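Local coordinates for protein DNA polymerase III, beta subunit (Eubacterium rectale, PDB 3T0P) that probably tethers DNA polymerases and other proteins to DNA for processive replication, forming a ring-shaped head-to-tail homodimer around the duplex, at residues L130-L135 with E227-T232; I139-F144 with F357-L362; R262-C267 with D327-I332. All blocks are in the same frame, centred on the assembly; numbering follows the deposited sequence. Where two conformers were deposited one is given.

Contact 1 (L130-L135 with E227-T232); sequences LSQFTL and EFENTT. With EDO (1,2-ethanediol), chain X.
Gln132 bridges the first turn of its helix and the tip of a hairpin by reaching Glu229 with its amide. Its CB already points at 227-232. CG lies beside the backbone N (chi1 -83°), and from there the extended chain, packed on Pro208, Glu213 and Val215, brings NE2 to the turn. At the end the two amide atoms part company. OE1 is held by the loop around Pro208, taking a hydrogen bond from Gly209 N and a weak one from Ser210 N. Gln132 NE2 passes 4.2 Å from Phe228 CB. A weak hydrogen bond of 3.4 Å runs from Gln132 NE2 to Glu229 OE2. The side chains of Gln132 and Glu229 cross at about a right angle, amide and carboxylate planes 72° apart. Glu213 brings a second carboxylate close to Glu229 OE2, and the single weak N-H bond may offset a little of that charge.

Glu229 sits in a type II' turn, closed by Thr231 N to Phe228 O at 2.9 Å. The turn joins strands 223-228 and 231-236, while Gln132 begins helix 132-140 directly after strand 127-131, outermost of its sheet within this chain. Strand 214-220 lies between, and through 231-236 pairing with 52-58 the antiparallel sheet runs on into the N-terminal domain.

Contact 2 (I139-F144 with F357-L362); sequences IRQTIF and FIYLIL. With EDO (1,2-ethanediol), chain C.
Tyr359 reaches from its strand to the backbone of Gln141 and gives it a hydrogen bond of 2.7 Å, Tyr359 OH to Gln141 O. The hydroxyl lies in the carbonyl plane, on a lone pair, with a C=O...donor angle of 135°, and the carbonyl oxygen in turn sits at the edge of the tyrosine ring. This is the tight half of the contact. Gln141 CB comes to 3.6 Å from Tyr359 OH, and the buried hydroxyl has two partners, donating to Gln141 O and accepting from Arg180 NE. Beside it Phe144 brings its CZ to 3.8 Å from Tyr359 CE1; the phenylalanine offers its edge, and the two side chains meet at a slant. The bond from the Phe144 backbone to CB already points to the strand, and CG, standing between the backbone N and the carbonyl carbon (chi1 64°), leaves the CZ edge against Tyr359. A phenylalanine in place of Tyr359 would probably leave Gln141 O and Arg180 NE without their shared mate, with the ring less firmly fixed.

The other side is looser. Arg140, partly exposed, takes no part in gripping the strand. Its chain bends at chi3 (62°), its NE pairs with Glu137, and Arg140 NH1 hydrogen-bonds to O2 of an ethanediol, probably from the crystallisation liquor, at 3.1 Å.

Strand 357-361 belongs to the C-terminal domain, yet it pairs with strand 176-184 of the central one. Such a sheet running on across a domain boundary is characteristic of the bacterial beta processivity rings, and Tyr359 adds a side-chain link over the same boundary.

Contact 3 (R262-C267 with D327-I332); sequences RELLDC and DALRVI
Leu329 meets two neighbouring leucines of helix 261-272, Leu264 and Leu265, and is turned differently against each. Toward Leu264 it comes crosswise, the side chains standing at about a right angle: Leu329 CD1 lies 3.8 Å from Leu264 CG and 3.9 Å from Leu264 CD2. Toward Leu265 it runs alongside, the two side chains sliding past each other in opposite directions. There the touching is done near the roots, Leu265 CB to Leu329 CB at 4.0 Å, with Leu265 CD1 following at 4.1 Å from Leu329 CB.

The torsions account for this. Leu329 carries CG beside its own backbone N (chi1 -66°), and with an extended chi2 (166°) Leu329 CD1 ends against the helix backbone, 3.8 Å from Leu265 N. Leu264 and Leu265 instead hold CG on the far side from their N atoms. Leu265 extends past Leu329, and Leu265 CD2 stops 4.2 Å from Arg330 N, near the start of the turn. Leu329 CD1 thus serves both neighbours, fitting against Leu264 and the Leu265 backbone together. The backbones come correspondingly near: the CA atoms of Leu265 and Leu329 are 6.0 Å apart.

All three leucines are buried, and the contact is carried by apolar side chains; the stem of exposed Arg330 adds a rim contact, its CG 4.3 Å from Leu265 CD1. Arg262 and Asp266, one turn apart, form only a long salt bridge, while the CB of Asp327 points away and its OD2 pairs with Arg176 and Lys323.

The contact fastens helix 261-272 to helix 322-329 and the turn that follows it, inside the C-terminal domain. Leu264 also packs on strands 291-297 and 302-308, whereas beyond Leu329 the chain folds through a type I turn to Ile332, and Ala328, Val331 and Ile332 rest on strand 357-361.

How the contacts relate
From the N terminus, 130-135 comes first and 139-144 follows on the same helix, 132-140. The return of the chain at 227-232 closes contact 1 within the central domain. Next comes 262-267, and 327-332 closes contact 3 within the C-terminal domain; 357-362 then closes contact 2 back onto 139-144. Contacts 1 and 2 therefore cross, contact 3 is nested inside the long loop of contact 2, and contacts 1 and 3 stand in series. Contacts 2 and 3 also touch, Phe144 packing on Asp327 and Tyr359 on Val331. Contact 2 thus joins the central and C-terminal domains, each of which has a contact of its own.

Contact 1 (L130-L135 with E227-T232)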
loop_
_atom_site.group_PDB
_atom_site.type_symbol
_atom_site.label_atom_id
_atom_site.label_comp_id
_atom_site.label_asym_id
_atom_site.label_seq_id
_atom_site.Cartn_x
_atom_site.Cartn_y
_atom_site.Cartn_z
ATOM N N LEU B 130 -5.924 28.565 -13.256
ATOM C CA LEU B 130 -5.691 27.266 -13.899
ATOM C C LEU B 130 -6.736 26.303 -13.380
ATOM O O LEU B 130 -7.153 26.432 -12.216
ATOM C CB LEU B 130 -4.276 26.705 -13.574
ATOM C CG LEU B 130 -3.069 27.514 -13.991
ATOM C CD1 LEU B 130 -1.812 26.926 -13.402
ATOM C CD2 LEU B 130 -2.946 27.604 -15.491
ATOM N N SER B 131 -7.128 25.302 -14.183
ATOM C CA SER B 131 -8.028 24.282 -13.632
ATOM C C SER B 131 -7.223 23.452 -12.652
ATOM O O SER B 131 -5.988 23.436 -12.728
ATOM C CB SER B 131 -8.659 23.407 -14.722
ATOM O OG SER B 131 -7.746 22.560 -15.405
ATOM N N GLN B 132 -7.902 22.843 -11.686
ATOM C CA GLN B 132 -7.291 21.934 -10.737
ATOM C C GLN B 132 -6.547 20.838 -11.524
ATOM O O GLN B 132 -5.419 20.491 -11.174
ATOM C CB GLN B 132 -8.372 21.302 -9.847
ATOM C CG GLN B 132 -8.805 22.149 -8.668
ATOM C CD GLN B 132 -9.868 21.473 -7.840
ATOM O OE1 GLN B 132 -10.134 20.268 -7.954
ATOM N NE2 GLN B 132 -10.552 22.259 -7.040
ATOM N N PHE B 133 -7.173 20.344 -12.616
ATOM C CA PHE B 133 -6.627 19.316 -13.496
ATOM C C PHE B 133 -5.284 19.752 -14.095
ATOM O O PHE B 133 -4.308 19.018 -14.000
ATOM C CB PHE B 133 -7.615 19.003 -14.632
ATOM C CG PHE B 133 -7.078 17.980 -15.604
ATOM C CD1 PHE B 133 -7.093 16.623 -15.289
ATOM C CD2 PHE B 133 -6.539 18.372 -16.821
ATOM C CE1 PHE B 133 -6.565 15.679 -16.174
ATOM C CE2 PHE B 133 -6.024 17.423 -17.713
ATOM C CZ PHE B 133 -6.059 16.082 -17.392
ATOM N N THR B 134 -5.250 20.940 -14.714
ATOM C CA THR B 134 -4.052 21.472 -15.359
ATOM C C THR B 134 -2.908 21.594 -14.343
ATOM O O THR B 134 -1.792 21.182 -14.649
ATOM C CB THR B 134 -4.383 22.792 -16.024
ATOM O OG1 THR B 134 -5.368 22.553 -17.029
ATOM C CG2 THR B 134 -3.179 23.466 -16.634
ATOM N N LEU B 135 -3.193 22.112 -13.133
ATOM C CA LEU B 135 -2.148 22.302 -12.138
ATOM C C LEU B 135 -1.641 20.964 -11.629
ATOM O O LEU B 135 -0.436 20.784 -11.477
ATOM C CB LEU B 135 -2.643 23.188 -10.964
ATOM C CG LEU B 135 -1.640 23.407 -9.813
ATOM C CD1 LEU B 135 -0.311 24.065 -10.319
ATOM C CD2 LEU B 135 -2.271 24.207 -8.686
ATOM N N GLU B 227 -5.373 29.286 -4.150
ATOM C CA GLU B 227 -6.710 29.219 -3.549
ATOM C C GLU B 227 -7.579 28.283 -4.350
ATOM O O GLU B 227 -7.608 28.369 -5.565
ATOM C CB GLU B 227 -7.412 30.572 -3.461
ATOM C CG GLU B 227 -6.576 31.742 -3.012
ATOM C CD GLU B 227 -7.489 32.928 -2.792
ATOM O OE1 GLU B 227 -8.250 33.267 -3.726
ATOM O OE2 GLU B 227 -7.553 33.413 -1.642
ATOM N N PHE B 228 -8.281 27.407 -3.676
ATOM C CA PHE B 228 -9.187 26.443 -4.273
ATOM C C PHE B 228 -10.141 25.989 -3.194
ATOM O O PHE B 228 -9.712 25.752 -2.065
ATOM C CB PHE B 228 -8.423 25.257 -4.923
ATOM C CG PHE B 228 -7.572 24.450 -3.978
ATOM C CD1 PHE B 228 -6.333 24.924 -3.549
ATOM C CD2 PHE B 228 -8.022 23.226 -3.483
ATOM C CE1 PHE B 228 -5.556 24.187 -2.648
ATOM C CE2 PHE B 228 -7.234 22.479 -2.592
ATOM C CZ PHE B 228 -6.000 22.958 -2.189
ATOM N N GLU B 229 -11.442 25.919 -3.539
ATOM C CA GLU B 229 -12.557 25.518 -2.670
ATOM C C GLU B 229 -12.515 26.380 -1.396
ATOM O O GLU B 229 -12.611 27.594 -1.536
ATOM C CB GLU B 229 -12.541 23.995 -2.402
ATOM C CG GLU B 229 -12.437 23.184 -3.685
ATOM C CD GLU B 229 -12.225 21.682 -3.563
ATOM O OE1 GLU B 229 -11.711 21.209 -2.518
ATOM O OE2 GLU B 229 -12.524 20.980 -4.559
ATOM N N ASN B 230 -12.275 25.814 -0.205
ATOM C CA ASN B 230 -12.229 26.627 1.021
ATOM C C ASN B 230 -10.837 26.632 1.645
ATOM O O ASN B 230 -10.696 26.875 2.851
ATOM C CB ASN B 230 -13.271 26.116 2.029
ATOM C CG ASN B 230 -14.658 26.589 1.695
ATOM O OD1 ASN B 230 -15.008 27.769 1.889
ATOM N ND2 ASN B 230 -15.445 25.691 1.109
ATOM N N THR B 231 -9.811 26.398 0.802
ATOM C CA THR B 231 -8.417 26.253 1.190
ATOM C C THR B 231 -7.519 27.302 0.562
ATOM O O THR B 231 -7.721 27.716 -0.573
ATOM C CB THR B 231 -7.965 24.836 0.785
ATOM O OG1 THR B 231 -8.810 23.916 1.469
ATOM C CG2 THR B 231 -6.521 24.524 1.154
ATOM N N THR B 232 -6.518 27.720 1.336
ATOM C CA THR B 232 -5.460 28.647 0.951
ATOM C C THR B 232 -4.142 27.979 1.289
ATOM O O THR B 232 -3.928 27.530 2.413
ATOM C CB THR B 232 -5.625 30.012 1.630
ATOM O OG1 THR B 232 -6.922 30.510 1.328
ATOM C CG2 THR B 232 -4.611 31.029 1.143
HETATM C C1 EDO X . -10.338 31.022 2.791
HETATM O O1 EDO X . -9.978 29.954 1.896
HETATM C C2 EDO X . -9.251 31.244 3.841
HETATM O O2 EDO X . -8.741 29.986 4.300
#

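Contact 2 (I139-F144 with F357-L362)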
loop_
_atom_site.group_PDB
_atom_site.type_symbol
_atom_site.label_atom_id
_atom_site.label_comp_id
_atom_site.label_asym_id
_atom_site.label_seq_id
_atom_site.Cartn_x
_atom_site.Cartn_y
_atom_site.Cartn_z
ATOM N N ILE B 139 2.268 19.364 -12.496
ATOM C CA ILE B 139 3.178 18.972 -11.416
ATOM C C ILE B 139 3.567 17.493 -11.652
ATOM O O ILE B 139 4.742 17.140 -11.558
ATOM C CB ILE B 139 2.537 19.186 -10.006
ATOM C CG1 ILE B 139 2.303 20.683 -9.688
ATOM C CG2 ILE B 139 3.355 18.501 -8.899
ATOM C CD1 ILE B 139 1.272 20.924 -8.439
ATOM N N ARG B 140 2.583 16.639 -11.964
ATOM C CA ARG B 140 2.859 15.214 -12.187
ATOM C C ARG B 140 3.885 15.041 -13.341
ATOM O O ARG B 140 4.804 14.237 -13.235
ATOM C CB ARG B 140 1.566 14.453 -12.496
ATOM C CG ARG B 140 1.719 12.929 -12.529
ATOM C CD ARG B 140 0.402 12.227 -12.850
ATOM N NE ARG B 140 -0.116 12.584 -14.171
ATOM C CZ ARG B 140 0.205 11.955 -15.301
ATOM N NH1 ARG B 140 1.034 10.911 -15.281
ATOM N NH2 ARG B 140 -0.315 12.349 -16.455
ATOM N N GLN B 141 3.754 15.865 -14.368
ATOM C CA GLN B 141 4.552 15.863 -15.589
ATOM C C GLN B 141 5.957 16.436 -15.429
ATOM O O GLN B 141 6.743 16.333 -16.385
ATOM C CB GLN B 141 3.820 16.647 -16.679
ATOM C CG GLN B 141 2.614 15.900 -17.230
ATOM C CD GLN B 141 1.700 16.795 -18.021
ATOM O OE1 GLN B 141 1.790 18.033 -17.998
ATOM N NE2 GLN B 141 0.791 16.184 -18.745
ATOM N N THR B 142 6.296 17.002 -14.243
ATOM C CA THR B 142 7.607 17.627 -14.042
ATOM C C THR B 142 8.268 17.354 -12.688
ATOM O O THR B 142 9.492 17.458 -12.597
ATOM C CB THR B 142 7.505 19.182 -14.191
ATOM O OG1 THR B 142 6.567 19.685 -13.241
ATOM C CG2 THR B 142 7.103 19.625 -15.572
ATOM N N ILE B 143 7.493 17.110 -11.635
ATOM C CA ILE B 143 8.004 16.983 -10.256
ATOM C C ILE B 143 9.085 15.898 -10.058
ATOM O O ILE B 143 9.947 16.059 -9.189
ATOM C CB ILE B 143 6.855 16.820 -9.220
ATOM C CG1 ILE B 143 7.258 17.357 -7.823
ATOM C CG2 ILE B 143 6.302 15.378 -9.144
ATOM C CD1 ILE B 143 7.549 18.808 -7.767
ATOM N N PHE B 144 9.056 14.825 -10.858
ATOM C CA PHE B 144 9.982 13.708 -10.725
ATOM C C PHE B 144 11.443 14.082 -10.988
ATOM O O PHE B 144 12.312 13.303 -10.608
ATOM C CB PHE B 144 9.571 12.577 -11.679
ATOM C CG PHE B 144 9.651 12.948 -13.133
ATOM C CD1 PHE B 144 10.863 12.907 -13.811
ATOM C CD2 PHE B 144 8.522 13.372 -13.822
ATOM C CE1 PHE B 144 10.951 13.292 -15.148
ATOM C CE2 PHE B 144 8.615 13.765 -15.158
ATOM C CZ PHE B 144 9.821 13.691 -15.819
ATOM N N PHE B 357 5.650 19.876 -24.623
ATOM C CA PHE B 357 6.708 19.477 -23.692
ATOM C C PHE B 357 8.059 19.286 -24.346
ATOM O O PHE B 357 8.155 19.095 -25.565
ATOM C CB PHE B 357 6.325 18.158 -22.971
ATOM C CG PHE B 357 6.157 16.939 -23.859
ATOM C CD1 PHE B 357 7.270 16.280 -24.392
ATOM C CD2 PHE B 357 4.894 16.434 -24.142
ATOM C CE1 PHE B 357 7.118 15.160 -25.222
ATOM C CE2 PHE B 357 4.742 15.298 -24.948
ATOM C CZ PHE B 357 5.856 14.667 -25.487
ATOM N N ILE B 358 9.101 19.293 -23.505
ATOM C CA ILE B 358 10.491 18.962 -23.852
ATOM C C ILE B 358 11.097 18.237 -22.673
ATOM O O ILE B 358 11.161 18.798 -21.582
ATOM C CB ILE B 358 11.414 20.133 -24.281
ATOM C CG1 ILE B 358 10.790 21.045 -25.347
ATOM C CG2 ILE B 358 12.770 19.554 -24.768
ATOM C CD1 ILE B 358 11.619 22.389 -25.631
ATOM N N TYR B 359 11.487 16.985 -22.871
ATOM C CA TYR B 359 12.194 16.213 -21.855
ATOM C C TYR B 359 13.620 16.018 -22.374
ATOM O O TYR B 359 13.824 15.435 -23.442
ATOM C CB TYR B 359 11.490 14.891 -21.502
ATOM C CG TYR B 359 10.152 15.115 -20.839
ATOM C CD1 TYR B 359 10.060 15.377 -19.478
ATOM C CD2 TYR B 359 8.975 15.110 -21.583
ATOM C CE1 TYR B 359 8.834 15.650 -18.875
ATOM C CE2 TYR B 359 7.744 15.360 -20.988
ATOM C CZ TYR B 359 7.680 15.658 -19.639
ATOM O OH TYR B 359 6.455 15.910 -19.058
ATOM N N LEU B 360 14.583 16.646 -21.698
ATOM C CA LEU B 360 16.013 16.561 -22.045
ATOM C C LEU B 360 16.636 15.560 -21.096
ATOM O O LEU B 360 16.439 15.678 -19.903
ATOM C CB LEU B 360 16.680 17.947 -21.924
ATOM C CG LEU B 360 18.169 18.096 -22.276
ATOM C CD1 LEU B 360 18.509 19.542 -22.488
ATOM C CD2 LEU B 360 19.099 17.575 -21.149
ATOM N N ILE B 361 17.330 14.559 -21.607
ATOM C CA ILE B 361 17.981 13.553 -20.769
ATOM C C ILE B 361 19.438 13.488 -21.200
ATOM O O ILE B 361 19.698 13.363 -22.382
ATOM C CB ILE B 361 17.253 12.158 -20.863
ATOM C CG1 ILE B 361 15.774 12.245 -20.407
ATOM C CG2 ILE B 361 18.001 11.080 -20.076
ATOM C CD1 ILE B 361 14.847 11.229 -21.056
ATOM N N LEU B 362 20.377 13.580 -20.259
ATOM C CA LEU B 362 21.787 13.451 -20.591
ATOM C C LEU B 362 22.126 11.974 -20.689
ATOM O O LEU B 362 21.723 11.196 -19.831
ATOM C CB LEU B 362 22.735 14.141 -19.588
ATOM C CG LEU B 362 22.703 15.664 -19.473
ATOM C CD1 LEU B 362 23.690 16.140 -18.401
ATOM C CD2 LEU B 362 23.021 16.342 -20.787
HETATM C C1 EDO C . 4.049 7.933 -11.765
HETATM O O1 EDO C . 3.396 6.760 -12.271
HETATM C C2 EDO C . 3.933 9.092 -12.757
HETATM O O2 EDO C . 2.559 9.344 -13.094
#

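Contact 3 (R262-C267 with D327-I332)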
loop_
_atom_site.group_PDB
_atom_site.type_symbol
_atom_site.label_atom_id
_atom_site.label_comp_id
_atom_site.label_asym_id
_atom_site.label_seq_id
_atom_site.Cartn_x
_atom_site.Cartn_y
_atom_site.Cartn_z
ATOM N N ARG B 262 4.393 3.563 -25.632
ATOM C CA ARG B 262 4.130 2.397 -24.769
ATOM C C ARG B 262 5.162 1.283 -24.988
ATOM O O ARG B 262 5.631 0.716 -24.001
ATOM C CB ARG B 262 2.689 1.859 -24.986
ATOM C CG ARG B 262 2.236 0.611 -24.168
ATOM C CD ARG B 262 2.334 0.748 -22.651
ATOM N NE ARG B 262 1.771 2.005 -22.150
ATOM C CZ ARG B 262 1.833 2.407 -20.884
ATOM N NH1 ARG B 262 2.414 1.641 -19.964
ATOM N NH2 ARG B 262 1.321 3.576 -20.528
ATOM N N GLU B 263 5.538 0.978 -26.249
ATOM C CA GLU B 263 6.537 -0.068 -26.509
ATOM C C GLU B 263 7.900 0.302 -25.910
ATOM O O GLU B 263 8.562 -0.573 -25.350
ATOM C CB GLU B 263 6.710 -0.356 -28.001
ATOM C CG GLU B 263 5.573 -1.122 -28.653
ATOM C CD GLU B 263 5.691 -1.271 -30.165
ATOM O OE1 GLU B 263 6.833 -1.285 -30.681
ATOM O OE2 GLU B 263 4.637 -1.368 -30.837
ATOM N N LEU B 264 8.318 1.585 -26.031
ATOM C CA LEU B 264 9.591 2.037 -25.484
ATOM C C LEU B 264 9.554 1.945 -23.942
ATOM O O LEU B 264 10.443 1.338 -23.328
ATOM C CB LEU B 264 9.947 3.470 -25.963
ATOM C CG LEU B 264 11.325 3.983 -25.489
ATOM C CD1 LEU B 264 12.463 3.033 -25.915
ATOM C CD2 LEU B 264 11.590 5.403 -25.994
ATOM N N LEU B 265 8.504 2.488 -23.336
ATOM C CA LEU B 265 8.298 2.427 -21.882
ATOM C C LEU B 265 8.308 0.972 -21.378
ATOM O O LEU B 265 9.062 0.661 -20.433
ATOM C CB LEU B 265 6.969 3.130 -21.482
ATOM C CG LEU B 265 6.572 3.067 -19.988
ATOM C CD1 LEU B 265 7.739 3.543 -19.064
ATOM C CD2 LEU B 265 5.316 3.870 -19.733
ATOM N N ASP B 266 7.529 0.080 -22.015
ATOM C CA ASP B 266 7.498 -1.340 -21.551
ATOM C C ASP B 266 8.862 -2.034 -21.654
ATOM O O ASP B 266 9.224 -2.816 -20.776
ATOM C CB ASP B 266 6.453 -2.147 -22.311
ATOM C CG ASP B 266 5.024 -1.796 -21.911
ATOM O OD1 ASP B 266 4.846 -0.993 -20.938
ATOM O OD2 ASP B 266 4.079 -2.284 -22.587
ATOM N N CYS B 267 9.631 -1.713 -22.695
ATOM C CA CYS B 267 10.920 -2.325 -22.878
ATOM C C CYS B 267 11.941 -1.851 -21.833
ATOM O O CYS B 267 12.691 -2.662 -21.311
ATOM C CB CYS B 267 11.433 -2.059 -24.285
ATOM S SG CYS B 267 13.186 -2.438 -24.469
ATOM N N ASP B 327 10.707 7.666 -16.025
ATOM C CA ASP B 327 10.045 8.830 -15.390
ATOM C C ASP B 327 9.357 9.717 -16.413
ATOM O O ASP B 327 8.200 10.049 -16.213
ATOM C CB ASP B 327 11.043 9.699 -14.610
ATOM C CG ASP B 327 11.618 9.115 -13.352
ATOM O OD1 ASP B 327 11.159 8.014 -12.937
ATOM O OD2 ASP B 327 12.556 9.742 -12.782
ATOM N N ALA B 328 10.049 10.049 -17.544
ATOM C CA ALA B 328 9.466 10.922 -18.556
ATOM C C ALA B 328 8.388 10.217 -19.366
ATOM O O ALA B 328 7.350 10.814 -19.609
ATOM C CB ALA B 328 10.551 11.471 -19.486
ATOM N N LEU B 329 8.617 8.968 -19.794
ATOM C CA LEU B 329 7.637 8.247 -20.608
ATOM C C LEU B 329 6.344 7.981 -19.831
ATOM O O LEU B 329 5.284 8.054 -20.438
ATOM C CB LEU B 329 8.209 6.958 -21.192
ATOM C CG LEU B 329 9.325 7.128 -22.217
ATOM C CD1 LEU B 329 10.039 5.801 -22.471
ATOM C CD2 LEU B 329 8.816 7.757 -23.516
ATOM N N ARG B 330 6.416 7.739 -18.515
ATOM C CA ARG B 330 5.239 7.546 -17.632
ATOM C C ARG B 330 4.283 8.745 -17.624
ATOM O O ARG B 330 3.110 8.604 -17.269
ATOM C CB ARG B 330 5.678 7.308 -16.185
ATOM C CG ARG B 330 6.009 5.859 -15.888
ATOM C CD ARG B 330 6.299 5.689 -14.420
ATOM N NE ARG B 330 6.736 4.333 -14.116
ATOM C CZ ARG B 330 7.453 4.005 -13.051
ATOM N NH1 ARG B 330 7.828 4.938 -12.180
ATOM N NH2 ARG B 330 7.818 2.744 -12.854
ATOM N N VAL B 331 4.785 9.945 -17.981
ATOM C CA VAL B 331 3.957 11.161 -17.912
ATOM C C VAL B 331 3.660 11.713 -19.289
ATOM O O VAL B 331 3.122 12.816 -19.387
ATOM C CB VAL B 331 4.554 12.232 -16.969
ATOM C CG1 VAL B 331 4.692 11.668 -15.557
ATOM C CG2 VAL B 331 5.892 12.767 -17.474
ATOM N N ILE B 332 3.963 10.930 -20.351
ATOM C CA ILE B 332 3.669 11.319 -21.730
ATOM C C ILE B 332 2.474 10.499 -22.172
ATOM O O ILE B 332 2.533 9.265 -22.170
ATOM C CB ILE B 332 4.896 11.184 -22.688
ATOM C CG1 ILE B 332 6.010 12.172 -22.280
ATOM C CG2 ILE B 332 4.480 11.375 -24.141
ATOM C CD1 ILE B 332 7.408 11.875 -22.932
#